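Local coordinates for protein PKS (Streptomyces sp. CNQ431, PDB 5YDA) that supplies the acyltransferase domain of a splenocin polyketide synthase, which probably loads a broad range of acyl extender units onto the acyl carrier protein, at residues L77-T82 with V102-D107; V393-M398 with G416-A421. All blocks are in the same frame, centred on the assembly; numbering follows the deposited sequence.

Contact 1: residues L77-T82 with V102-D107; sequences LRHRLT and VPPVPD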
loop_
_atom_site.group_PDB
_atom_site.type_symbol
_atom_site.label_atom_id
_atom_site.label_comp_id
_atom_site.label_asym_id
_atom_site.label_seq_id
_atom_site.Cartn_x
_atom_site.Cartn_y
_atom_site.Cartn_z
ATOM N N LEU A 77 0.061 12.129 -25.944
ATOM C CA LEU A 77 0.947 11.313 -26.762
ATOM C C LEU A 77 1.608 10.219 -25.913
ATOM O O LEU A 77 1.312 10.052 -24.727
ATOM C CB LEU A 77 1.965 12.209 -27.460
ATOM C CG LEU A 77 1.423 13.429 -28.220
ATOM C CD1 LEU A 77 2.539 14.104 -28.996
ATOM C CD2 LEU A 77 0.297 13.036 -29.149
ATOM N N ARG A 78 2.540 9.471 -26.521
ATOM C CA ARG A 78 2.990 8.206 -25.942
ATOM C C ARG A 78 3.976 8.407 -24.797
ATOM O O ARG A 78 3.936 7.666 -23.810
ATOM C CB ARG A 78 3.613 7.310 -27.024
ATOM C CG ARG A 78 2.592 6.608 -27.946
ATOM C CD ARG A 78 3.117 5.313 -28.633
ATOM N NE ARG A 78 4.578 5.207 -28.745
ATOM C CZ ARG A 78 5.306 4.230 -28.195
ATOM N NH1 ARG A 78 4.705 3.263 -27.498
ATOM N NH2 ARG A 78 6.633 4.213 -28.341
ATOM N N HIS A 79 4.881 9.372 -24.922
ATOM C CA HIS A 79 5.902 9.632 -23.914
ATOM C C HIS A 79 5.422 10.759 -23.007
ATOM O O HIS A 79 5.185 11.876 -23.477
ATOM C CB HIS A 79 7.230 9.995 -24.575
ATOM C CG HIS A 79 7.889 8.852 -25.283
ATOM N ND1 HIS A 79 9.032 8.245 -24.810
ATOM C CD2 HIS A 79 7.573 8.212 -26.432
ATOM C CE1 HIS A 79 9.387 7.275 -25.632
ATOM N NE2 HIS A 79 8.519 7.235 -26.625
ATOM N N ARG A 80 5.292 10.475 -21.709
ATOM C CA ARG A 80 4.632 11.385 -20.783
ATOM C C ARG A 80 5.486 11.646 -19.551
ATOM O O ARG A 80 6.224 10.771 -19.094
ATOM C CB ARG A 80 3.283 10.829 -20.321
ATOM C CG ARG A 80 2.391 10.374 -21.433
ATOM C CD ARG A 80 1.044 9.880 -20.917
ATOM N NE ARG A 80 0.120 9.693 -22.034
ATOM C CZ ARG A 80 -1.096 9.171 -21.939
ATOM N NH1 ARG A 80 -1.571 8.764 -20.763
ATOM N NH2 ARG A 80 -1.847 9.061 -23.031
ATOM N N LEU A 81 5.355 12.856 -19.006
ATOM C CA LEU A 81 5.790 13.146 -17.643
ATOM C C LEU A 81 4.871 14.211 -17.054
ATOM O O LEU A 81 4.088 14.848 -17.759
ATOM C CB LEU A 81 7.264 13.580 -17.577
ATOM C CG LEU A 81 7.815 14.825 -18.282
ATOM C CD1 LEU A 81 7.410 16.129 -17.606
ATOM C CD2 LEU A 81 9.335 14.719 -18.349
ATOM N N THR A 82 4.968 14.396 -15.742
ATOM C CA THR A 82 4.191 15.416 -15.062
ATOM C C THR A 82 5.076 16.104 -14.045
ATOM O O THR A 82 6.099 15.564 -13.621
ATOM C CB THR A 82 2.959 14.863 -14.325
ATOM O OG1 THR A 82 3.385 13.987 -13.270
ATOM C CG2 THR A 82 2.008 14.139 -15.273
ATOM N N VAL A 102 8.851 6.898 -16.650
ATOM C CA VAL A 102 8.166 5.647 -16.973
ATOM C C VAL A 102 8.338 5.400 -18.465
ATOM O O VAL A 102 8.640 6.331 -19.234
ATOM C CB VAL A 102 6.673 5.678 -16.561
ATOM C CG1 VAL A 102 6.532 5.737 -15.040
ATOM C CG2 VAL A 102 5.951 6.828 -17.224
ATOM N N PRO A 103 8.187 4.153 -18.908
ATOM C CA PRO A 103 8.240 3.862 -20.344
ATOM C C PRO A 103 7.095 4.547 -21.066
ATOM O O PRO A 103 6.121 4.972 -20.423
ATOM C CB PRO A 103 8.089 2.333 -20.402
ATOM C CG PRO A 103 8.421 1.856 -19.025
ATOM C CD PRO A 103 7.986 2.933 -18.106
ATOM N N PRO A 104 7.173 4.678 -22.393
ATOM C CA PRO A 104 6.016 5.173 -23.147
ATOM C C PRO A 104 4.819 4.274 -22.909
ATOM O O PRO A 104 4.968 3.080 -22.654
ATOM C CB PRO A 104 6.484 5.122 -24.607
ATOM C CG PRO A 104 7.686 4.215 -24.606
ATOM C CD PRO A 104 8.323 4.383 -23.264
ATOM N N VAL A 105 3.626 4.864 -22.963
ATOM C CA VAL A 105 2.411 4.156 -22.559
ATOM C C VAL A 105 2.144 3.006 -23.525
ATOM O O VAL A 105 2.475 3.108 -24.716
ATOM C CB VAL A 105 1.205 5.105 -22.480
ATOM C CG1 VAL A 105 1.605 6.394 -21.798
ATOM C CG2 VAL A 105 0.641 5.382 -23.861
ATOM N N PRO A 106 1.571 1.900 -23.066
ATOM C CA PRO A 106 1.277 0.792 -23.979
ATOM C C PRO A 106 0.182 1.177 -24.958
ATOM O O PRO A 106 -0.569 2.135 -24.749
ATOM C CB PRO A 106 0.816 -0.338 -23.048
ATOM C CG PRO A 106 1.159 0.125 -21.646
ATOM C CD PRO A 106 1.159 1.612 -21.682
ATOM N N ASP A 107 0.064 0.365 -25.991
ATOM C CA ASP A 107 -0.956 0.547 -26.991
ATOM C C ASP A 107 -2.305 0.245 -26.374
ATOM O O ASP A 107 -3.298 0.790 -26.775
ATOM C CB ASP A 107 -0.673 -0.324 -28.198
ATOM C CG ASP A 107 0.741 -0.168 -28.705
ATOM O OD1 ASP A 107 1.405 -1.192 -28.966
ATOM O OD2 ASP A 107 1.197 0.981 -28.853
HETATM O O HOH W 1 5.190 7.746 -20.727
HETATM O O HOH W 2 7.722 9.902 -16.888
HETATM O O HOH W 3 8.219 8.755 -20.108
#
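Val105 N donates to Arg78 O (2.9 Å, 165° at the hydrogen), the one direct hydrogen bond between the backbones, accepted just before strand 79-85 begins, and His79 and Pro104 come closest there, CA to CA 4.5 Å. Further along, waters take over: one bridges Arg80 N and Pro103 O, and two others link Arg80 O to Val102. Pro104 CB meets two flat groups lying in nearly perpendicular directions. It sits over the centre of the His79 ring, 3.7 Å from the centroid and 14° off the normal, a CH-pi contact, and over one face of the Arg78 guanidinium, offset toward its rim, 3.8 Å from NH2. Val105 CG1 covers a face of the Arg80 guanidinium, 3.6 Å from NE. Extended from CG to NE (chi3 169°), Arg80 carries the group there; NE donates in its plane to Leu77 O (3.0 Å), while NH1 reaches Asp424 in a salt bridge and Trp419 O. Asp107 OD2 stays 4.4 Å from Arg78 NH1, far off the guanidinium plane: at most a general attraction, no N-H aimed at it. The chemistry implies a loop seated by one backbone hydrogen bond, waters and aliphatic carbons on flat faces, the buried charge of Arg80 probably balanced by Asp424.

Contact 2: residues V393-M398 with G416-A421; sequences VTVTTM and GRLWSA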
loop_
_atom_site.group_PDB
_atom_site.type_symbol
_atom_site.label_atom_id
_atom_site.label_comp_id
_atom_site.label_asym_id
_atom_site.label_seq_id
_atom_site.Cartn_x
_atom_site.Cartn_y
_atom_site.Cartn_z
ATOM N N VAL A 393 6.419 -1.292 -13.427
ATOM C CA VAL A 393 6.232 0.103 -13.053
ATOM C C VAL A 393 5.574 0.115 -11.685
ATOM O O VAL A 393 4.544 -0.537 -11.477
ATOM C CB VAL A 393 5.382 0.862 -14.080
ATOM C CG1 VAL A 393 5.218 2.331 -13.664
ATOM C CG2 VAL A 393 6.003 0.767 -15.453
ATOM N N THR A 394 6.190 0.812 -10.738
ATOM C CA THR A 394 5.675 0.859 -9.383
ATOM C C THR A 394 5.402 2.308 -9.034
ATOM O O THR A 394 6.049 3.228 -9.551
ATOM C CB THR A 394 6.644 0.224 -8.345
ATOM O OG1 THR A 394 7.855 0.985 -8.255
ATOM C CG2 THR A 394 6.975 -1.215 -8.729
ATOM N N VAL A 395 4.397 2.496 -8.193
ATOM C CA VAL A 395 3.952 3.817 -7.789
ATOM C C VAL A 395 3.767 3.790 -6.291
ATOM O O VAL A 395 3.151 2.867 -5.746
ATOM C CB VAL A 395 2.636 4.235 -8.464
ATOM C CG1 VAL A 395 2.125 5.544 -7.842
ATOM C CG2 VAL A 395 2.819 4.356 -9.967
ATOM N N THR A 396 4.289 4.797 -5.637
ATOM C CA THR A 396 4.205 4.911 -4.203
ATOM C C THR A 396 3.254 6.052 -3.867
ATOM O O THR A 396 3.106 7.012 -4.627
ATOM C CB THR A 396 5.621 5.087 -3.640
ATOM O OG1 THR A 396 5.887 3.996 -2.757
ATOM C CG2 THR A 396 5.810 6.392 -2.951
ATOM N N THR A 397 2.606 5.941 -2.727
ATOM C CA THR A 397 1.380 6.677 -2.503
ATOM C C THR A 397 1.348 7.424 -1.167
ATOM O O THR A 397 0.597 8.400 -1.037
ATOM C CB THR A 397 0.217 5.672 -2.651
ATOM O OG1 THR A 397 -0.664 6.044 -3.713
ATOM C CG2 THR A 397 -0.496 5.393 -1.406
ATOM N N MET A 398 2.195 7.068 -0.212
ATOM C CA MET A 398 2.225 7.767 1.062
ATOM C C MET A 398 3.642 7.677 1.633
ATOM O O MET A 398 4.287 6.617 1.576
ATOM C CB MET A 398 1.164 7.176 2.020
ATOM C CG MET A 398 1.223 7.658 3.463
ATOM S SD MET A 398 -0.248 7.164 4.434
ATOM C CE MET A 398 -1.469 8.264 3.719
ATOM N N GLY A 416 0.050 11.854 -10.984
ATOM C CA GLY A 416 0.749 12.219 -12.206
ATOM C C GLY A 416 1.495 11.041 -12.802
ATOM O O GLY A 416 1.423 10.780 -14.011
ATOM N N ARG A 417 2.201 10.293 -11.952
ATOM C CA ARG A 417 2.942 9.131 -12.425
ATOM C C ARG A 417 2.008 8.083 -13.018
ATOM O O ARG A 417 2.315 7.477 -14.055
ATOM C CB ARG A 417 3.747 8.550 -11.273
ATOM C CG ARG A 417 4.719 7.481 -11.672
ATOM C CD ARG A 417 5.543 7.099 -10.454
ATOM N NE ARG A 417 6.195 5.814 -10.649
ATOM C CZ ARG A 417 7.433 5.695 -11.105
ATOM N NH1 ARG A 417 8.118 6.799 -11.381
ATOM N NH2 ARG A 417 7.970 4.486 -11.278
ATOM N N LEU A 418 0.856 7.865 -12.384
ATOM C CA LEU A 418 -0.120 6.942 -12.947
ATOM C C LEU A 418 -0.573 7.401 -14.337
ATOM O O LEU A 418 -0.658 6.589 -15.267
ATOM C CB LEU A 418 -1.299 6.795 -11.984
ATOM C CG LEU A 418 -1.023 5.824 -10.832
ATOM C CD1 LEU A 418 -2.026 5.996 -9.707
ATOM C CD2 LEU A 418 -1.040 4.381 -11.347
ATOM N N TRP A 419 -0.829 8.704 -14.508
ATOM C CA TRP A 419 -1.178 9.207 -15.834
ATOM C C TRP A 419 -0.038 8.995 -16.824
ATOM O O TRP A 419 -0.268 8.571 -17.964
ATOM C CB TRP A 419 -1.553 10.689 -15.770
ATOM C CG TRP A 419 -1.817 11.283 -17.145
ATOM C CD1 TRP A 419 -2.998 11.253 -17.839
ATOM C CD2 TRP A 419 -0.878 11.974 -17.987
ATOM N NE1 TRP A 419 -2.851 11.882 -19.052
ATOM C CE2 TRP A 419 -1.563 12.337 -19.167
ATOM C CE3 TRP A 419 0.472 12.327 -17.852
ATOM C CZ2 TRP A 419 -0.943 13.033 -20.206
ATOM C CZ3 TRP A 419 1.083 13.022 -18.879
ATOM C CH2 TRP A 419 0.378 13.363 -20.048
ATOM N N SER A 420 1.199 9.286 -16.405
ATOM C CA SER A 420 2.345 9.118 -17.295
ATOM C C SER A 420 2.486 7.681 -17.783
ATOM O O SER A 420 2.966 7.450 -18.898
ATOM C CB SER A 420 3.626 9.563 -16.593
ATOM O OG SER A 420 3.653 10.974 -16.454
ATOM N N ALA A 421 2.093 6.705 -16.967
ATOM C CA ALA A 421 2.183 5.312 -17.377
ATOM C C ALA A 421 1.027 4.889 -18.269
ATOM O O ALA A 421 1.057 3.773 -18.804
ATOM C CB ALA A 421 2.236 4.397 -16.149
#
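Arg417 takes hold of Thr394 O side-on with two nitrogens, NE at 2.8 Å and NH2 at 2.9 Å from that oxygen. Both bonds are bent, with angles at hydrogen of 137° and 132°, as expected when two N-H groups converge on a single acceptor; the oxygen is tilted from the guanidinium plane. The NH2 donor lies in the carbonyl plane, whereas NE is tilted from it. Arg417 reaches the strand because CG stands anti to the backbone N (chi1 -171°) and the chain stays extended to NE. On the way it passes Val395, the two side chains running antiparallel, and Val395 CG2 meets the guanidinium edge 3.7 Å from NE.

The apolar shell flanks this grip. Val395 CG2 also touches Leu418 CD2 at 4.1 Å, and Val393 CG1 approaches Ala421 CB at 4.4 Å. The strand itself is held by backbone bonds from Val393 and Val395 to strand 369-372, whose Val369 packs against both Val395 and Leu418. Helix 407-420 thus lies against the outermost strand, 394-395, of the mixed six-stranded sheet in the acyltransferase domain. Because a cationic side chain meets a neutral carbonyl, the grip is a pair of charge-assisted hydrogen bonds without a counterion across the contact; it would probably polarise the Thr394 peptide, while Val395 CG2 lies along the NE edge and Leu418 backs that valine.

From the N terminus, strand 79-85 pairs with strand 32-38, and the chain then passes through helix 88-97 before contact 1 closes that loop by bringing 102-107 back to the strand's start. The chain then runs through the larger sheets and their helices, and late in its course contact 2 closes a second, separate loop, from edge strand 394-395 through helix 407-420. The two are in series, neither nested nor crossed, yet their centres lie only 12 Å apart and they touch: Val105 CG1 is 3.4 Å from Ser420 O, and Leu81 CA is 3.3 Å from Ser420 OG. The C-terminal helix therefore sits between the small two-stranded sheet and the six-stranded one, joining both.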